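Local coordinates for gentamicin resistance protein (Enterococcus gallinarum, PDB 6CTZ) that confers resistance to gentamicin and related antibiotics, probably by phosphorylating the 2''-hydroxyl of aminoglycosides such as kanamycin at the expense of a guanine nucleotide, at residues 154-157 and 158-162; 265-268 and 269-273; 137-141 and 142-146. The protein carries 2 engineered substitutions. All coordinates share one frame; numbering follows the deposited sequence.

Contact 1 (154-157 and 158-162); sequences DQVF and PLLDE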
loop_
_atom_site.group_PDB
_atom_site.type_symbol
_atom_site.label_atom_id
_atom_site.label_comp_id
_atom_site.label_asym_id
_atom_site.label_seq_id
_atom_site.Cartn_x
_atom_site.Cartn_y
_atom_site.Cartn_z
ATOM N N ASP A 154 20.361 -2.646 15.263
ATOM C CA ASP A 154 21.560 -2.869 14.510
ATOM C C ASP A 154 21.946 -1.812 13.480
ATOM O O ASP A 154 23.075 -1.386 13.393
ATOM C CB ASP A 154 21.270 -4.136 13.734
ATOM C CG ASP A 154 22.436 -4.652 13.082
ATOM O OD1 ASP A 154 23.443 -4.692 13.754
ATOM O OD2 ASP A 154 22.373 -5.014 11.891
ATOM N N GLN A 155 20.983 -1.396 12.683
ATOM C CA GLN A 155 21.277 -0.522 11.557
ATOM C C GLN A 155 20.883 0.930 11.780
ATOM O O GLN A 155 21.459 1.816 11.140
ATOM C CB GLN A 155 20.556 -1.029 10.304
ATOM C CG GLN A 155 20.764 -2.506 10.034
ATOM C CD GLN A 155 20.077 -2.951 8.767
ATOM O OE1 GLN A 155 20.244 -2.337 7.711
ATOM N NE2 GLN A 155 19.289 -4.015 8.861
ATOM N N VAL A 156 19.924 1.204 12.652
ATOM C CA VAL A 156 19.349 2.533 12.788
ATOM C C VAL A 156 19.821 3.230 14.057
ATOM O O VAL A 156 20.201 4.401 14.020
ATOM C CB VAL A 156 17.808 2.489 12.702
ATOM C CG1 VAL A 156 17.216 3.835 13.079
ATOM C CG2 VAL A 156 17.365 2.064 11.296
ATOM N N PHE A 157 19.802 2.517 15.178
ATOM C CA PHE A 157 20.209 3.136 16.445
ATOM C C PHE A 157 21.537 3.900 16.402
ATOM O O PHE A 157 21.604 4.981 16.882
ATOM C CB PHE A 157 20.181 2.162 17.615
ATOM C CG PHE A 157 18.799 1.826 18.110
ATOM C CD1 PHE A 157 17.687 2.374 17.544
ATOM C CD2 PHE A 157 18.641 0.922 19.116
ATOM C CE1 PHE A 157 16.440 2.059 18.014
ATOM C CE2 PHE A 157 17.401 0.599 19.592
ATOM C CZ PHE A 157 16.304 1.170 19.035
ATOM N N PRO A 158 22.590 3.344 15.771
ATOM C CA PRO A 158 23.857 4.098 15.734
ATOM C C PRO A 158 23.725 5.490 15.149
ATOM O O PRO A 158 24.513 6.378 15.498
ATOM C CB PRO A 158 24.766 3.209 14.875
ATOM C CG PRO A 158 24.254 1.839 15.109
ATOM C CD PRO A 158 22.757 1.983 15.226
ATOM N N LEU A 159 22.750 5.710 14.265
ATOM C CA LEU A 159 22.596 7.001 13.610
ATOM C C LEU A 159 21.834 8.015 14.452
ATOM O O LEU A 159 21.727 9.176 14.048
ATOM C CB LEU A 159 21.866 6.826 12.272
ATOM C CG LEU A 159 22.219 5.624 11.387
ATOM C CD1 LEU A 159 21.419 5.661 10.095
ATOM C CD2 LEU A 159 23.708 5.544 11.094
ATOM N N LEU A 160 21.245 7.589 15.560
ATOM C CA LEU A 160 20.390 8.459 16.325
ATOM C C LEU A 160 20.952 9.084 17.588
ATOM O O LEU A 160 21.765 8.512 18.230
ATOM C CB LEU A 160 19.090 7.732 16.735
ATOM C CG LEU A 160 18.394 6.816 15.726
ATOM C CD1 LEU A 160 17.181 6.189 16.362
ATOM C CD2 LEU A 160 17.963 7.663 14.565
ATOM N N ASP A 161 20.428 10.243 17.879
ATOM C CA ASP A 161 20.587 10.741 19.233
ATOM C C ASP A 161 19.939 9.749 20.185
ATOM O O ASP A 161 18.903 9.153 19.881
ATOM C CB ASP A 161 19.925 12.108 19.374
ATOM C CG ASP A 161 20.635 13.180 18.581
ATOM O OD1 ASP A 161 21.875 13.098 18.449
ATOM O OD2 ASP A 161 19.952 14.102 18.089
ATOM N N GLU A 162 20.581 9.537 21.334
ATOM C CA GLU A 162 20.053 8.561 22.283
ATOM C C GLU A 162 18.621 8.877 22.698
ATOM O O GLU A 162 17.854 7.960 23.011
ATOM C CB GLU A 162 20.982 8.429 23.488
ATOM C CG GLU A 162 22.268 7.736 23.091
ATOM C CD GLU A 162 23.347 7.751 24.146
ATOM O OE1 GLU A 162 23.127 8.303 25.248
ATOM O OE2 GLU A 162 24.436 7.207 23.852
HETATM O O HOH W 1 21.055 5.969 19.550
#
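The flat ring of Phe157 meets CD1 of Leu160 obliquely. The touching ring atom is CD1 of Phe157, 4.0 Å from that Leu160 methyl. Elsewhere the Phe157 ring is packed by Arg165 and Thr169 of helix 162-176. The ring of Pro158 sits on the inner end of the Phe157 side chain, with CD of Pro158 3.5 Å from CB of Phe157. Its CG comes to 3.8 Å from Asp154 O. Proline brings no N-H to this carbonyl, so the usual helical bond from Pro158 back to Asp154 cannot form.

Leu160 touches Val156 as well. Its CD1 lies 4.0 Å from CG1 of Val156, and that branch points there because CG1 is anti to the backbone N of Val156 (chi1 170°). One methyl of Leu160 thus meets both an aliphatic and an aromatic neighbour.

Two backbone bonds close the turn. Leu159 N donates to Val156 O at 2.9 Å. Leu160 N donates to Phe157 O, also at 2.9 Å, and this bond is nearly straight (167°). A water gives a second bond to Phe157 O and donates to Leu160 O, so it bridges the two carbonyls.

Val156 rests on Leu270 and Leu271 of helix 251-276. Leu159 and Leu160 reach Ile286 of helix 279-296, and Leu160 also touches Leu168 of helix 162-176. The arrangement is a 3-10 turn, with bonds three residues apart. It joins helices 141-155 and 162-176 at the surface of the helical lobe of this kinase-like aminoglycoside phosphotransferase fold.

Contact 2 (265-268 and 269-273); sequences DQVS and YLLEG. With KAN (kanamycin a), chain E.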
loop_
_atom_site.group_PDB
_atom_site.type_symbol
_atom_site.label_atom_id
_atom_site.label_comp_id
_atom_site.label_asym_id
_atom_site.label_seq_id
_atom_site.Cartn_x
_atom_site.Cartn_y
_atom_site.Cartn_z
ATOM N N ASP A 265 6.465 2.372 10.227
ATOM C CA ASP A 265 6.629 2.691 8.812
ATOM C C ASP A 265 7.783 3.663 8.587
ATOM O O ASP A 265 8.552 3.509 7.630
ATOM C CB ASP A 265 5.332 3.257 8.238
ATOM C CG ASP A 265 5.459 3.602 6.770
ATOM O OD1 ASP A 265 5.714 2.686 5.964
ATOM O OD2 ASP A 265 5.320 4.790 6.415
ATOM N N GLN A 266 7.942 4.655 9.455
ATOM C CA GLN A 266 9.030 5.599 9.325
ATOM C C GLN A 266 10.369 4.876 9.487
ATOM O O GLN A 266 11.270 5.151 8.768
ATOM C CB GLN A 266 8.878 6.778 10.264
ATOM C CG GLN A 266 7.640 7.616 10.095
ATOM C CD GLN A 266 7.359 8.054 8.670
ATOM O OE1 GLN A 266 7.315 7.267 7.790
ATOM N NE2 GLN A 266 7.148 9.260 8.474
ATOM N N VAL A 267 10.474 3.937 10.403
ATOM C CA VAL A 267 11.677 3.136 10.582
ATOM C C VAL A 267 11.928 2.337 9.321
ATOM O O VAL A 267 13.028 2.293 8.848
ATOM C CB VAL A 267 11.498 2.156 11.762
ATOM C CG1 VAL A 267 12.536 1.073 11.791
ATOM C CG2 VAL A 267 11.494 2.918 13.031
ATOM N N SER A 268 10.907 1.712 8.779
ATOM C CA SER A 268 11.018 0.931 7.587
ATOM C C SER A 268 11.498 1.759 6.406
ATOM O O SER A 268 12.279 1.298 5.636
ATOM C CB SER A 268 9.693 0.309 7.217
ATOM O OG SER A 268 9.350 -0.726 8.071
ATOM N N TYR A 269 11.009 2.966 6.297
ATOM C CA TYR A 269 11.412 3.866 5.224
ATOM C C TYR A 269 12.895 4.193 5.320
ATOM O O TYR A 269 13.609 4.174 4.313
ATOM C CB TYR A 269 10.568 5.135 5.299
ATOM C CG TYR A 269 10.788 6.099 4.159
ATOM C CD1 TYR A 269 10.375 5.787 2.868
ATOM C CD2 TYR A 269 11.385 7.332 4.377
ATOM C CE1 TYR A 269 10.564 6.670 1.825
ATOM C CE2 TYR A 269 11.575 8.227 3.335
ATOM C CZ TYR A 269 11.165 7.891 2.062
ATOM O OH TYR A 269 11.353 8.781 1.028
ATOM N N LEU A 270 13.379 4.480 6.530
ATOM C CA LEU A 270 14.805 4.710 6.723
ATOM C C LEU A 270 15.620 3.469 6.380
ATOM O O LEU A 270 16.674 3.569 5.744
ATOM C CB LEU A 270 15.070 5.154 8.161
ATOM C CG LEU A 270 16.540 5.329 8.536
ATOM C CD1 LEU A 270 17.220 6.301 7.580
ATOM C CD2 LEU A 270 16.638 5.811 9.965
ATOM N N LEU A 271 15.147 2.285 6.786
ATOM C CA LEU A 271 15.884 1.059 6.482
ATOM C C LEU A 271 16.018 0.844 4.980
ATOM O O LEU A 271 17.046 0.343 4.506
ATOM C CB LEU A 271 15.210 -0.139 7.144
ATOM C CG LEU A 271 15.566 -0.339 8.614
ATOM C CD1 LEU A 271 14.671 -1.394 9.220
ATOM C CD2 LEU A 271 17.028 -0.737 8.745
ATOM N N GLU A 272 14.988 1.208 4.213
ATOM C CA GLU A 272 15.080 1.116 2.760
ATOM C C GLU A 272 16.151 2.052 2.217
ATOM O O GLU A 272 16.891 1.692 1.294
ATOM C CB GLU A 272 13.725 1.428 2.126
ATOM C CG GLU A 272 12.654 0.386 2.384
ATOM C CD GLU A 272 12.775 -0.827 1.479
ATOM O OE1 GLU A 272 12.082 -1.833 1.751
ATOM O OE2 GLU A 272 13.546 -0.776 0.496
ATOM N N GLY A 273 16.252 3.259 2.779
ATOM C CA GLY A 273 17.305 4.170 2.361
ATOM C C GLY A 273 18.688 3.663 2.719
ATOM O O GLY A 273 19.637 3.820 1.945
HETATM C C1 KAN E . 7.096 7.330 2.856
HETATM C C2 KAN E . 7.412 7.930 4.226
HETATM C C3 KAN E . 6.762 9.293 4.343
HETATM C C4 KAN E . 7.309 10.156 3.218
HETATM C C5 KAN E . 7.026 9.528 1.856
HETATM C C6 KAN E . 7.646 10.338 0.722
HETATM C C7 KAN E . 3.269 4.248 0.870
HETATM C C8 KAN E . 4.771 4.040 0.703
HETATM C C9 KAN E . 5.535 4.858 1.750
HETATM C C10 KAN E . 5.172 6.342 1.687
HETATM C C11 KAN E . 3.656 6.527 1.790
HETATM C C12 KAN E . 2.922 5.724 0.722
HETATM C C13 KAN E . 6.190 2.110 0.300
HETATM C C14 KAN E . 5.958 0.703 -0.229
HETATM C C15 KAN E . 5.512 -0.190 0.933
HETATM C C16 KAN E . 6.553 -0.139 2.045
HETATM C C17 KAN E . 6.807 1.301 2.445
HETATM C C18 KAN E . 7.938 1.356 3.460
HETATM N N1 KAN E . 7.380 9.649 -0.527
HETATM N N2 KAN E . 3.285 7.933 1.672
HETATM N N3 KAN E . 2.552 3.443 -0.118
HETATM N N4 KAN E . 5.300 -1.573 0.522
HETATM O O5 KAN E . 7.481 8.173 1.766
HETATM O O6 KAN E . 6.908 7.058 5.241
HETATM O O7 KAN E . 7.061 9.894 5.608
HETATM O O8 KAN E . 6.698 11.446 3.286
HETATM O O9 KAN E . 5.693 7.050 2.814
HETATM O O10 KAN E . 6.946 4.731 1.507
HETATM O O11 KAN E . 4.989 2.631 0.866
HETATM O O12 KAN E . 7.194 2.057 1.310
HETATM O O13 KAN E . 4.985 0.776 -1.274
HETATM O O14 KAN E . 6.115 -0.850 3.216
HETATM O O15 KAN E . 8.167 2.717 3.837
#
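Tyr269 has its CG anti to the backbone N (chi1 -174°), which carries the ring out to kanamycin. Gln266 is bent at its second torsion (chi2 -50°), and this bend turns its amide toward the same antibiotic. The residues belong to consecutive turns in the C-terminal half of helix 251-276, which forms one wall of the aminoglycoside pocket. Regular bonds four residues apart hold them, such as Tyr269 N to Asp265 O and Leu271 N to Val267 O.

Three side chains face kanamycin. One sugar ring lies over a face of Tyr269, with C2 of kanamycin above the ring centre. Glu284 takes up Tyr269 OH in a hydrogen bond. Asp265 OD1 is paired with Tyr229 OH and receives a weak bond from kanamycin O15. Asp192, Ser194, Asp217, Glu232 and Asp233 bind the antibiotic from elsewhere in the pocket.

Toward helix 141-155 the helix presents Val267 and Leu271. They lie side by side, 4.2 Å apart from CG1 of Val267 to CD1 of Leu271, and both pack on Leu148.

The amide of Gln266 meets two kanamycin oxygens. OE1 comes close to kanamycin O6, at 2.6 Å. NE2 makes a hydrogen bond to kanamycin O7 at 2.9 Å, with an N-H...O angle of 161°.

Contact 3 (137-141 and 142-146); sequences PVTNL and KNKIL
At Asn140 the chain is still extended (psi 108°), and from Leu141 it turns helical, which brings the Asn140 side chain and carbonyl back to the N-H groups of Asn143 and Lys144. Asn140 is the N-cap of helix 141-155. Its OD1 accepts from Asn143 N at 3.1 Å with an N-H...O angle of 162°. The donor stands well above the plane of the Asn140 amide. Such a cap satisfies a first-turn N-H that has no helical carbonyl before it.

The backbone carbonyl of Asn140 accepts from Lys144 N at 3.1 Å and opens the regular helical pattern. Ile145 N continues it with Leu141 O at 3.0 Å. Asn140 and Asn143 cross at about a right angle, their amide planes 80° apart.

Leu141 and Ile145 form the buried side of the turn. CG of Leu141 touches CD1 of Ile145 at 3.9 Å. Tyr175 of helix 162-176 and Phe261 of helix 251-276 pack on both residues. Tyr184 OH bonds to Leu141 N at the helix start, and Ser221 OG to Thr139 O in the loop before it.

Lys144 stays fully extended beyond CG, so its ammonium end runs away from the cap. The aliphatic part is supported on the way: its CD lies 3.9 Å from CG2 of Thr139. The Lys144 side chain comes, by nearest atoms, to about 6 Å from kanamycin and from the Asp217 side chain.

One water bridges the two asparagines. It donates to Asn140 O at 2.9 Å and accepts from Asn143 ND2 at 3.1 Å, linking the carbonyl of the capping residue to the amide of the third helical residue.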
loop_
_atom_site.group_PDB
_atom_site.type_symbol
_atom_site.label_atom_id
_atom_site.label_comp_id
_atom_site.label_asym_id
_atom_site.label_seq_id
_atom_site.Cartn_x
_atom_site.Cartn_y
_atom_site.Cartn_z
ATOM N N PRO A 137 0.309 -14.356 1.337
ATOM C CA PRO A 137 0.997 -14.872 2.524
ATOM C C PRO A 137 0.248 -14.512 3.794
ATOM O O PRO A 137 -0.474 -13.517 3.863
ATOM C CB PRO A 137 2.344 -14.143 2.484
ATOM C CG PRO A 137 2.012 -12.834 1.840
ATOM C CD PRO A 137 0.970 -13.157 0.793
ATOM N N VAL A 138 0.431 -15.349 4.808
ATOM C CA VAL A 138 -0.071 -15.062 6.148
ATOM C C VAL A 138 1.072 -14.397 6.906
ATOM O O VAL A 138 2.109 -15.018 7.151
ATOM C CB VAL A 138 -0.551 -16.335 6.855
ATOM C CG1 VAL A 138 -1.009 -16.011 8.272
ATOM C CG2 VAL A 138 -1.663 -17.004 6.045
ATOM N N THR A 139 0.898 -13.122 7.241
ATOM C CA THR A 139 1.933 -12.324 7.884
ATOM C C THR A 139 1.505 -12.099 9.320
ATOM O O THR A 139 0.614 -11.283 9.583
ATOM C CB THR A 139 2.076 -10.969 7.191
ATOM O OG1 THR A 139 2.397 -11.164 5.809
ATOM C CG2 THR A 139 3.167 -10.134 7.877
ATOM N N ASN A 140 2.158 -12.789 10.244
ATOM C CA ASN A 140 1.987 -12.493 11.663
ATOM C C ASN A 140 2.621 -11.139 11.954
ATOM O O ASN A 140 3.849 -11.013 11.969
ATOM C CB ASN A 140 2.642 -13.591 12.496
ATOM C CG ASN A 140 2.411 -13.416 13.986
ATOM O OD1 ASN A 140 2.543 -12.317 14.531
ATOM N ND2 ASN A 140 2.059 -14.506 14.656
ATOM N N LEU A 141 1.785 -10.126 12.202
ATOM C CA LEU A 141 2.294 -8.762 12.302
ATOM C C LEU A 141 3.147 -8.558 13.550
ATOM O O LEU A 141 4.121 -7.796 13.515
ATOM C CB LEU A 141 1.135 -7.767 12.239
ATOM C CG LEU A 141 1.521 -6.298 12.118
ATOM C CD1 LEU A 141 2.545 -6.111 11.008
ATOM C CD2 LEU A 141 0.279 -5.456 11.865
ATOM N N LYS A 142 2.810 -9.230 14.650
ATOM C CA LYS A 142 3.625 -9.113 15.854
ATOM C C LYS A 142 5.052 -9.580 15.594
ATOM O O LYS A 142 6.016 -8.917 15.995
ATOM C CB LYS A 142 2.995 -9.927 16.982
ATOM C CG LYS A 142 3.720 -9.788 18.307
ATOM C CD LYS A 142 3.128 -10.705 19.365
ATOM C CE LYS A 142 3.821 -10.517 20.708
ATOM N NZ LYS A 142 3.200 -11.347 21.784
ATOM N N ASN A 143 5.205 -10.706 14.898
ATOM C CA ASN A 143 6.540 -11.223 14.608
ATOM C C ASN A 143 7.286 -10.333 13.615
ATOM O O ASN A 143 8.508 -10.175 13.713
ATOM C CB ASN A 143 6.434 -12.653 14.086
ATOM C CG ASN A 143 7.772 -13.214 13.670
ATOM O OD1 ASN A 143 8.612 -13.534 14.513
ATOM N ND2 ASN A 143 7.981 -13.339 12.366
ATOM N N LYS A 144 6.573 -9.744 12.652
ATOM C CA LYS A 144 7.215 -8.833 11.707
ATOM C C LYS A 144 7.787 -7.614 12.425
ATOM O O LYS A 144 8.895 -7.160 12.117
ATOM C CB LYS A 144 6.208 -8.408 10.640
ATOM C CG LYS A 144 6.774 -7.514 9.545
ATOM C CD LYS A 144 5.737 -7.274 8.455
ATOM C CE LYS A 144 6.325 -6.493 7.289
ATOM N NZ LYS A 144 5.355 -6.354 6.162
ATOM N N ILE A 145 7.045 -7.075 13.394
ATOM C CA ILE A 145 7.522 -5.907 14.127
ATOM C C ILE A 145 8.664 -6.284 15.065
ATOM O O ILE A 145 9.587 -5.489 15.283
ATOM C CB ILE A 145 6.331 -5.229 14.827
ATOM C CG1 ILE A 145 5.411 -4.610 13.768
ATOM C CG2 ILE A 145 6.803 -4.189 15.857
ATOM C CD1 ILE A 145 4.010 -4.268 14.255
ATOM N N LEU A 146 8.642 -7.502 15.608
ATOM C CA LEU A 146 9.775 -7.976 16.397
ATOM C C LEU A 146 11.050 -8.000 15.559
ATOM O O LEU A 146 12.098 -7.503 15.987
ATOM C CB LEU A 146 9.468 -9.360 16.962
ATOM C CG LEU A 146 10.591 -10.031 17.750
ATOM C CD1 LEU A 146 10.941 -9.213 18.980
ATOM C CD2 LEU A 146 10.196 -11.449 18.135
HETATM O O HOH W 2 5.898 -12.285 10.367
#

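Contact 2 is buried, contact 3 partly so, and contact 1 lies at the surface. Contacts 3 and 1 belong to the start and the far end of helix 141-155, with centres about 23 Å apart and no touch between them. Contact 2 lies in the C-terminal half of helix 251-276 and packs directly on contact 1: Val156 CG1 is 3.7 Å from Leu270 CD2. The chemistry follows the place. Contact 3 relies on an amide cap, contact 1 on three-residue turn bonds and apolar side chains, and both add a bridging water. Contact 2 keeps plain helical bonding and turns Asp265, Gln266 and Tyr269 to the ligand.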